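Local coordinates for protein polymerase subunit PA (Dhori virus, PDB 4CGS) that forms the N-terminal, cap-snatching domain of the viral polymerase subunit PA and probably takes part in binding RNA, at residues Pro68-Ala71 and Asp72-Met75; Glu136-Asp139 and Glu140-Gln144; Asn28-Pro31 and Leu32-Arg35; Thr147-Leu150 and Val151-Asn155. All coordinates share one frame; numbering follows the deposited sequence.

Contact 1 of 4, residues Pro68-Ala71 and Asp72-Met75; sequences PEVA and DQEM
Met75 folds back along the helix until its methyl lies beside Ala71, one turn earlier, with CE of Met75 4.2 Å from CB of Ala71. The bend is at the thioether: the chain runs straight through chi2 and then turns at chi3 (-71°), which also carries CE to 3.5 Å from the carbonyl O of Ala71. Gln73 behaves differently. Its CG stands beside its own backbone N (chi1 -72°) and the chain stays extended, so that CG rests 3.3 Å from Glu69 O and the amide end runs alongside Val70, its OE1 4.2 Å from CG2 of that valine. These are the opening turns of the helix 68-78, where side chains four residues apart share one flank while regular i to i+4 bonds join the backbone; Met75 N donates to Ala71 O over 2.8 Å, and Asp72 N to Pro68 O, the carbonyl of the first helical residue, over the same length. The apolar flank faces the protein: Ala71 also touches Asn63, and Met75 reaches Phe82, Val87 and Pro88 in neighbouring loops. The carboxylate of Asp72 leads off from the preceding turn, leaving CB as the part of that side chain that packs, 3.5 Å from Pro68 O.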
loop_
_atom_site.group_PDB
_atom_site.type_symbol
_atom_site.label_atom_id
_atom_site.label_comp_id
_atom_site.label_asym_id
_atom_site.label_seq_id
_atom_site.Cartn_x
_atom_site.Cartn_y
_atom_site.Cartn_z
ATOM N N PRO A 68 -11.028 6.814 -9.994
ATOM C CA PRO A 68 -11.093 5.555 -10.784
ATOM C C PRO A 68 -11.181 5.760 -12.273
ATOM O O PRO A 68 -10.635 4.968 -13.020
ATOM C CB PRO A 68 -12.331 4.833 -10.196
ATOM C CG PRO A 68 -12.556 5.475 -8.869
ATOM C CD PRO A 68 -12.021 6.886 -8.918
ATOM N N GLU A 69 -11.756 6.887 -12.712
ATOM C CA GLU A 69 -11.815 7.163 -14.133
ATOM C C GLU A 69 -10.447 7.484 -14.725
ATOM O O GLU A 69 -10.188 7.154 -15.853
ATOM C CB GLU A 69 -12.729 8.331 -14.431
ATOM C CG GLU A 69 -14.155 8.194 -13.937
ATOM C CD GLU A 69 -14.393 8.719 -12.525
ATOM O OE1 GLU A 69 -13.476 8.702 -11.678
ATOM O OE2 GLU A 69 -15.551 9.134 -12.222
ATOM N N VAL A 70 -9.561 8.072 -13.908
ATOM C CA VAL A 70 -8.199 8.325 -14.307
ATOM C C VAL A 70 -7.425 7.016 -14.397
ATOM O O VAL A 70 -6.763 6.730 -15.353
ATOM C CB VAL A 70 -7.517 9.363 -13.388
ATOM C CG1 VAL A 70 -6.044 9.477 -13.720
ATOM C CG2 VAL A 70 -8.225 10.754 -13.618
ATOM N N ALA A 71 -7.577 6.188 -13.382
ATOM C CA ALA A 71 -6.924 4.868 -13.396
ATOM C C ALA A 71 -7.397 4.066 -14.624
ATOM O O ALA A 71 -6.643 3.387 -15.275
ATOM C CB ALA A 71 -7.283 4.077 -12.162
ATOM N N ASP A 72 -8.684 4.166 -14.895
ATOM C CA ASP A 72 -9.192 3.519 -16.163
ATOM C C ASP A 72 -8.561 4.053 -17.408
ATOM O O ASP A 72 -8.217 3.244 -18.256
ATOM C CB ASP A 72 -10.727 3.624 -16.234
ATOM C CG ASP A 72 -11.342 2.559 -17.079
ATOM O OD1 ASP A 72 -10.814 1.436 -17.137
ATOM O OD2 ASP A 72 -12.339 2.889 -17.740
ATOM N N GLN A 73 -8.349 5.381 -17.504
ATOM C CA GLN A 73 -7.592 5.954 -18.623
ATOM C C GLN A 73 -6.186 5.291 -18.735
ATOM O O GLN A 73 -5.732 4.904 -19.834
ATOM C CB GLN A 73 -7.432 7.461 -18.418
ATOM C CG GLN A 73 -8.704 8.302 -18.604
ATOM C CD GLN A 73 -8.536 9.765 -18.165
ATOM O OE1 GLN A 73 -7.431 10.188 -17.720
ATOM N NE2 GLN A 73 -9.640 10.507 -18.204
ATOM N N GLU A 74 -5.489 5.219 -17.601
ATOM C CA GLU A 74 -4.149 4.637 -17.482
ATOM C C GLU A 74 -4.184 3.176 -17.959
ATOM O O GLU A 74 -3.329 2.750 -18.774
ATOM C CB GLU A 74 -3.641 4.737 -16.016
ATOM C CG GLU A 74 -3.375 6.168 -15.517
ATOM C CD GLU A 74 -2.166 6.927 -16.115
ATOM O OE1 GLU A 74 -1.534 6.467 -17.098
ATOM O OE2 GLU A 74 -1.846 8.035 -15.570
ATOM N N MET A 75 -5.154 2.403 -17.443
ATOM C CA MET A 75 -5.260 0.939 -17.775
ATOM C C MET A 75 -5.523 0.730 -19.272
ATOM O O MET A 75 -4.903 -0.033 -19.918
ATOM C CB MET A 75 -6.375 0.288 -16.931
ATOM C CG MET A 75 -5.844 0.079 -15.506
ATOM S SD MET A 75 -7.015 -0.755 -14.419
ATOM C CE MET A 75 -8.305 0.468 -14.139
#

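Contact 2 of 4, residues Glu136-Asp139 and Glu140-Gln144; sequences EYLD and EVQRQ
Asp139 turns its CG in between its backbone N and carbonyl carbon (chi1 76°), while Gln142, three residues on, sets CG beside its own N and then extends; the two side chains thereby cross at about a right angle, each pointing at the backbone of the other. OD1 of Asp139 accepts from Gln142 N at 2.9 Å in an almost straight bond, met nearly head-on along the C-O direction. In return, the amide oxygen OE1 of Gln142 takes the N-H of Asp139, also at 2.9 Å, in the amide plane and on a lone pair. Reciprocal bonds of this kind define a capping box, with Asp139 as the N-cap of helix 140-157, just after Leu138 has broken from the helix 132-137. A water that donates to both OE1 of Gln142 (2.7 Å) and O of Tyr137 gives the same amide oxygen a second partner, and NE2 of Gln142 is held elsewhere by Ile48 O and Tyr60 OH. Arg143 adds a bond to the turn before the helix. A bend at chi3 (-57°) brings NH1 to within 2.8 Å of Leu138 O, which lies at the guanidinium edge, near its plane, although the bond is noticeably bent (134°). The aliphatic start of that arginine packs too: its CG sits 3.7 Å from CB of Leu138.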
loop_
_atom_site.group_PDB
_atom_site.type_symbol
_atom_site.label_atom_id
_atom_site.label_comp_id
_atom_site.label_asym_id
_atom_site.label_seq_id
_atom_site.Cartn_x
_atom_site.Cartn_y
_atom_site.Cartn_z
ATOM N N GLU A 136 8.750 -13.049 -3.187
ATOM C CA GLU A 136 9.283 -13.468 -4.439
ATOM C C GLU A 136 9.084 -12.442 -5.529
ATOM O O GLU A 136 9.929 -12.287 -6.406
ATOM C CB GLU A 136 8.613 -14.787 -4.852
ATOM C CG GLU A 136 9.005 -15.283 -6.218
ATOM C CD GLU A 136 10.463 -15.726 -6.332
ATOM O OE1 GLU A 136 10.970 -16.366 -5.373
ATOM O OE2 GLU A 136 11.087 -15.427 -7.400
ATOM N N TYR A 137 7.954 -11.734 -5.465
ATOM C CA TYR A 137 7.623 -10.711 -6.434
ATOM C C TYR A 137 8.537 -9.510 -6.284
ATOM O O TYR A 137 9.069 -8.995 -7.255
ATOM C CB TYR A 137 6.158 -10.283 -6.329
ATOM C CG TYR A 137 5.873 -9.031 -7.086
ATOM C CD1 TYR A 137 5.847 -9.037 -8.472
ATOM C CD2 TYR A 137 5.658 -7.861 -6.461
ATOM C CE1 TYR A 137 5.582 -7.874 -9.167
ATOM C CE2 TYR A 137 5.410 -6.684 -7.152
ATOM C CZ TYR A 137 5.378 -6.697 -8.500
ATOM O OH TYR A 137 5.246 -5.518 -9.231
ATOM N N LEU A 138 8.659 -8.995 -5.057
ATOM C CA LEU A 138 9.465 -7.804 -4.773
ATOM C C LEU A 138 10.978 -8.158 -4.855
ATOM O O LEU A 138 11.400 -9.242 -4.447
ATOM C CB LEU A 138 9.127 -7.215 -3.392
ATOM C CG LEU A 138 7.721 -6.669 -3.230
ATOM C CD1 LEU A 138 7.613 -6.216 -1.780
ATOM C CD2 LEU A 138 7.429 -5.511 -4.167
ATOM N N ASP A 139 11.755 -7.220 -5.400
ATOM C CA ASP A 139 13.200 -7.387 -5.457
ATOM C C ASP A 139 13.825 -7.033 -4.129
ATOM O O ASP A 139 13.144 -6.503 -3.229
ATOM C CB ASP A 139 13.804 -6.723 -6.655
ATOM C CG ASP A 139 13.933 -5.278 -6.614
ATOM O OD1 ASP A 139 13.851 -4.671 -5.574
ATOM O OD2 ASP A 139 14.245 -4.760 -7.765
ATOM N N GLU A 140 15.132 -7.244 -3.969
ATOM C CA GLU A 140 15.738 -7.082 -2.645
ATOM C C GLU A 140 15.614 -5.625 -2.177
ATOM O O GLU A 140 15.363 -5.381 -0.993
ATOM C CB GLU A 140 17.183 -7.553 -2.690
ATOM C CG GLU A 140 17.823 -7.598 -1.330
ATOM C CD GLU A 140 19.283 -8.053 -1.310
ATOM O OE1 GLU A 140 19.850 -8.196 -2.374
ATOM O OE2 GLU A 140 19.854 -8.219 -0.223
ATOM N N VAL A 141 15.808 -4.669 -3.059
ATOM C CA VAL A 141 15.732 -3.249 -2.704
ATOM C C VAL A 141 14.312 -2.887 -2.306
ATOM O O VAL A 141 14.089 -2.219 -1.295
ATOM C CB VAL A 141 16.229 -2.342 -3.889
ATOM C CG1 VAL A 141 15.908 -0.874 -3.589
ATOM C CG2 VAL A 141 17.729 -2.502 -4.142
ATOM N N GLN A 142 13.307 -3.346 -3.072
ATOM C CA GLN A 142 11.942 -3.136 -2.671
ATOM C C GLN A 142 11.577 -3.746 -1.337
ATOM O O GLN A 142 10.938 -3.107 -0.507
ATOM C CB GLN A 142 11.008 -3.694 -3.756
ATOM C CG GLN A 142 11.078 -2.977 -5.105
ATOM C CD GLN A 142 10.229 -3.638 -6.133
ATOM O OE1 GLN A 142 10.406 -4.855 -6.343
ATOM N NE2 GLN A 142 9.351 -2.907 -6.808
ATOM N N ARG A 143 12.020 -4.975 -1.104
ATOM C CA ARG A 143 11.776 -5.580 0.192
ATOM C C ARG A 143 12.385 -4.812 1.355
ATOM O O ARG A 143 11.758 -4.581 2.376
ATOM C CB ARG A 143 12.261 -7.080 0.244
ATOM C CG ARG A 143 11.590 -7.969 -0.745
ATOM C CD ARG A 143 11.855 -9.389 -0.490
ATOM N NE ARG A 143 13.253 -9.761 -0.459
ATOM C CZ ARG A 143 13.955 -10.106 -1.525
ATOM N NH1 ARG A 143 13.425 -10.101 -2.740
ATOM N NH2 ARG A 143 15.229 -10.437 -1.389
ATOM N N GLN A 144 13.596 -4.343 1.135
ATOM C CA GLN A 144 14.274 -3.512 2.136
ATOM C C GLN A 144 13.555 -2.218 2.380
ATOM O O GLN A 144 13.360 -1.883 3.550
ATOM C CB GLN A 144 15.735 -3.293 1.705
ATOM C CG GLN A 144 16.695 -4.470 1.880
ATOM C CD GLN A 144 17.056 -4.564 3.357
ATOM O OE1 GLN A 144 18.007 -3.914 3.845
ATOM N NE2 GLN A 144 16.274 -5.310 4.072
HETATM O O HOH W 1 9.999 -6.550 -8.462
#

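Contact 3 of 4, residues Asn28-Pro31 and Leu32-Arg35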
loop_
_atom_site.group_PDB
_atom_site.type_symbol
_atom_site.label_atom_id
_atom_site.label_comp_id
_atom_site.label_asym_id
_atom_site.label_seq_id
_atom_site.Cartn_x
_atom_site.Cartn_y
_atom_site.Cartn_z
ATOM N N ASN A 28 -14.762 4.304 8.180
ATOM C CA ASN A 28 -14.471 3.286 9.159
ATOM C C ASN A 28 -14.928 3.723 10.530
ATOM O O ASN A 28 -14.847 4.920 10.836
ATOM C CB ASN A 28 -12.964 3.030 9.178
ATOM C CG ASN A 28 -12.584 1.700 9.816
ATOM O OD1 ASN A 28 -12.659 1.544 11.023
ATOM N ND2 ASN A 28 -12.141 0.763 8.980
ATOM N N LEU A 29 -15.398 2.765 11.322
ATOM C CA LEU A 29 -15.795 3.064 12.695
ATOM C C LEU A 29 -14.653 3.479 13.568
ATOM O O LEU A 29 -14.873 4.036 14.623
ATOM C CB LEU A 29 -16.493 1.837 13.347
ATOM C CG LEU A 29 -17.846 1.533 12.706
ATOM C CD1 LEU A 29 -18.503 0.317 13.362
ATOM C CD2 LEU A 29 -18.808 2.744 12.729
ATOM N N ARG A 30 -13.417 3.230 13.136
ATOM C CA ARG A 30 -12.178 3.641 13.801
ATOM C C ARG A 30 -11.364 4.522 12.821
ATOM O O ARG A 30 -10.402 4.078 12.218
ATOM C CB ARG A 30 -11.366 2.432 14.239
ATOM C CG ARG A 30 -12.246 1.562 15.172
ATOM C CD ARG A 30 -11.448 0.831 16.157
ATOM N NE ARG A 30 -12.165 -0.202 16.862
ATOM C CZ ARG A 30 -13.029 -0.044 17.847
ATOM N NH1 ARG A 30 -13.405 1.168 18.324
ATOM N NH2 ARG A 30 -13.416 -1.149 18.436
ATOM N N PRO A 31 -11.799 5.766 12.614
ATOM C CA PRO A 31 -11.257 6.524 11.507
ATOM C C PRO A 31 -9.773 6.875 11.633
ATOM O O PRO A 31 -9.040 6.852 10.645
ATOM C CB PRO A 31 -12.119 7.749 11.433
ATOM C CG PRO A 31 -12.754 7.846 12.824
ATOM C CD PRO A 31 -12.952 6.445 13.249
ATOM N N LEU A 32 -9.316 7.224 12.818
ATOM C CA LEU A 32 -7.862 7.549 12.935
ATOM C C LEU A 32 -7.006 6.318 12.604
ATOM O O LEU A 32 -6.031 6.421 11.833
ATOM C CB LEU A 32 -7.552 8.109 14.358
ATOM C CG LEU A 32 -6.061 8.233 14.616
ATOM C CD1 LEU A 32 -5.354 9.186 13.645
ATOM C CD2 LEU A 32 -5.809 8.665 16.066
ATOM N N GLU A 33 -7.367 5.201 13.181
ATOM C CA GLU A 33 -6.634 3.970 12.968
ATOM C C GLU A 33 -6.649 3.616 11.462
ATOM O O GLU A 33 -5.647 3.242 10.878
ATOM C CB GLU A 33 -7.203 2.828 13.760
ATOM C CG GLU A 33 -7.101 2.881 15.289
ATOM C CD GLU A 33 -8.151 3.732 16.002
ATOM O OE1 GLU A 33 -8.872 4.515 15.397
ATOM O OE2 GLU A 33 -8.323 3.536 17.229
ATOM N N ALA A 34 -7.822 3.687 10.872
ATOM C CA ALA A 34 -7.965 3.420 9.471
ATOM C C ALA A 34 -7.203 4.385 8.624
ATOM O O ALA A 34 -6.596 3.964 7.608
ATOM C CB ALA A 34 -9.428 3.388 9.061
ATOM N N ARG A 35 -7.129 5.638 8.967
ATOM C CA ARG A 35 -6.391 6.643 8.192
ATOM C C ARG A 35 -4.903 6.325 8.246
ATOM O O ARG A 35 -4.206 6.428 7.218
ATOM C CB ARG A 35 -6.641 8.035 8.743
ATOM C CG ARG A 35 -6.058 9.161 7.948
ATOM C CD ARG A 35 -6.487 10.513 8.413
ATOM N NE ARG A 35 -5.903 11.557 7.580
ATOM C CZ ARG A 35 -6.049 12.867 7.837
ATOM N NH1 ARG A 35 -6.769 13.226 8.911
ATOM N NH2 ARG A 35 -5.434 13.798 7.085
#
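After Leu32, which follows Pro31 in the first turn of the helix 31-44, Glu33 is the first to turn back: its chain bends at chi2 (81°) and passes over Arg30, so that its OE1 lies 3.4 Å from CB of Arg30. The two charged ends nevertheless go separate ways: OE2 of Glu33 makes a salt bridge with NE of Arg165, and NE of Arg30 makes a hydrogen bond with Glu168 O. Ala34 then closes the turn. Its N donates to O of Arg30, the N-cap residue, at 2.9 Å, and its methyl packs 3.6 Å from CB of Asn28, with the amide carbon of that asparagine close by. Asn28 is itself held in an Asx turn, its OD1 accepting in plane and on a lone pair from N of Arg30 at 2.8 Å. Arg35 donates its N to Pro31 O (2.8 Å), and its extended side chain ends in hydrogen bonds from NE to Ser19 OG and from NH2 to Trp16 O, with a cation-pi contact to Trp16. The helix start thus sits between the helix 13-18 side, met by Arg35, and the helix 162-166 with the chain end beyond it, met by Glu33, Arg30 and Asn28.

Contact 4 of 4, residues Thr147-Leu150 and Val151-Asn155; sequences TNFL and VTIYN
Phe149 offers one face of its ring to Ile153, whose CG2 methyl lies 4.1 Å above the plane, over the rim near CZ and not over the ring centre. The two side chains run side by side and point the same way, and both pack on the helix 31-44, where each touches Ile40; Phe149 also meets Thr43. Ile153 holds CG2 between its backbone N and carbonyl carbon, and this branch comes 3.4 Å from Leu150 O as well as over the ring. On another flank the polar contact is with the backbone. Thr152 places OG1 beside its own N (chi1 -59°), and the hydroxyl donates to Asn148 O at 2.7 Å. The same oxygen accepts N of Thr152 at 3.1 Å, the two donors arriving from opposite faces of the carbonyl plane, which gives this carbonyl a double grip. Val151 packs more simply, its CG2 3.3 Å from Thr147 O, the carbonyl that also receives Val151 N. Serine and threonine hydroxyls commonly turn back in this way to a carbonyl one turn earlier, and here that bond belongs to an amphipathic stretch of the helix 140-157, which lays Phe149, Leu150 and Ile153 against the helix 31-44.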
loop_
_atom_site.group_PDB
_atom_site.type_symbol
_atom_site.label_atom_id
_atom_site.label_comp_id
_atom_site.label_asym_id
_atom_site.label_seq_id
_atom_site.Cartn_x
_atom_site.Cartn_y
_atom_site.Cartn_z
ATOM N N THR A 147 9.995 -2.961 4.070
ATOM C CA THR A 147 10.110 -3.482 5.407
ATOM C C THR A 147 10.741 -2.453 6.322
ATOM O O THR A 147 10.295 -2.351 7.484
ATOM C CB THR A 147 10.957 -4.782 5.427
ATOM O OG1 THR A 147 12.321 -4.518 4.994
ATOM C CG2 THR A 147 10.248 -5.787 4.562
ATOM N N ASN A 148 11.705 -1.672 5.866
ATOM C CA ASN A 148 12.274 -0.722 6.799
ATOM C C ASN A 148 11.231 0.321 7.197
ATOM O O ASN A 148 11.226 0.772 8.365
ATOM C CB ASN A 148 13.500 -0.045 6.175
ATOM C CG ASN A 148 14.690 -0.985 6.043
ATOM O OD1 ASN A 148 14.740 -1.994 6.713
ATOM N ND2 ASN A 148 15.605 -0.694 5.104
ATOM N N PHE A 149 10.383 0.735 6.268
ATOM C CA PHE A 149 9.300 1.660 6.606
ATOM C C PHE A 149 8.327 1.021 7.579
ATOM O O PHE A 149 8.006 1.610 8.604
ATOM C CB PHE A 149 8.555 2.097 5.347
ATOM C CG PHE A 149 7.231 2.737 5.638
ATOM C CD1 PHE A 149 7.147 3.894 6.444
ATOM C CD2 PHE A 149 6.050 2.120 5.238
ATOM C CE1 PHE A 149 5.890 4.416 6.778
ATOM C CE2 PHE A 149 4.845 2.657 5.573
ATOM C CZ PHE A 149 4.753 3.792 6.325
ATOM N N LEU A 150 7.875 -0.197 7.313
ATOM C CA LEU A 150 6.878 -0.846 8.189
ATOM C C LEU A 150 7.442 -0.982 9.602
ATOM O O LEU A 150 6.768 -0.729 10.584
ATOM C CB LEU A 150 6.505 -2.241 7.623
ATOM C CG LEU A 150 5.646 -2.185 6.327
ATOM C CD1 LEU A 150 5.596 -3.566 5.711
ATOM C CD2 LEU A 150 4.258 -1.626 6.576
ATOM N N VAL A 151 8.685 -1.409 9.739
ATOM C CA VAL A 151 9.286 -1.557 11.043
ATOM C C VAL A 151 9.441 -0.222 11.741
ATOM O O VAL A 151 9.335 -0.180 13.010
ATOM C CB VAL A 151 10.660 -2.257 10.891
ATOM C CG1 VAL A 151 11.559 -1.923 12.108
ATOM C CG2 VAL A 151 10.458 -3.741 10.486
ATOM N N THR A 152 9.710 0.834 11.039
ATOM C CA THR A 152 9.787 2.146 11.634
ATOM C C THR A 152 8.437 2.573 12.225
ATOM O O THR A 152 8.356 2.990 13.415
ATOM C CB THR A 152 10.254 3.207 10.596
ATOM O OG1 THR A 152 11.529 2.830 10.111
ATOM C CG2 THR A 152 10.352 4.570 11.198
ATOM N N ILE A 153 7.370 2.496 11.457
ATOM C CA ILE A 153 6.071 2.867 11.997
ATOM C C ILE A 153 5.542 1.901 13.046
ATOM O O ILE A 153 4.959 2.306 14.060
ATOM C CB ILE A 153 5.030 3.129 10.915
ATOM C CG1 ILE A 153 3.782 3.816 11.524
ATOM C CG2 ILE A 153 4.695 1.959 10.001
ATOM C CD1 ILE A 153 2.951 4.637 10.572
ATOM N N TYR A 154 5.841 0.617 12.931
ATOM C CA TYR A 154 5.505 -0.381 13.945
ATOM C C TYR A 154 6.180 -0.010 15.267
ATOM O O TYR A 154 5.533 0.032 16.315
ATOM C CB TYR A 154 5.986 -1.730 13.491
ATOM C CG TYR A 154 5.757 -2.851 14.454
ATOM C CD1 TYR A 154 4.554 -3.350 14.733
ATOM C CD2 TYR A 154 6.860 -3.503 15.020
ATOM C CE1 TYR A 154 4.377 -4.463 15.569
ATOM C CE2 TYR A 154 6.680 -4.540 15.904
ATOM C CZ TYR A 154 5.423 -5.030 16.177
ATOM O OH TYR A 154 5.273 -6.111 17.023
ATOM N N ASN A 155 7.480 0.218 15.226
ATOM C CA ASN A 155 8.204 0.595 16.448
ATOM C C ASN A 155 7.739 1.919 17.050
ATOM O O ASN A 155 7.733 2.069 18.268
ATOM C CB ASN A 155 9.691 0.496 16.233
ATOM C CG ASN A 155 10.134 -0.927 16.276
ATOM O OD1 ASN A 155 9.769 -1.650 17.218
ATOM N ND2 ASN A 155 10.943 -1.326 15.252
#

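How the contacts relate
All four contacts are local, each lying within or at the start of a helix. Contacts 2 and 4 belong to one element: contact 2 starts the helix 140-157 and contact 4 is its middle, their centres about 15 Å apart. Contact 3 opens the helix 31-44, against which contact 4 packs farther along; the nearest atoms of contacts 3 and 4 are about 8 Å apart. Contact 1 stands apart on the helix 68-78, its centre about 31 Å from that of contact 4, on the opposite side of the chain's centre. Contacts 2 and 3 also lie on opposite sides, about 29 Å between centres.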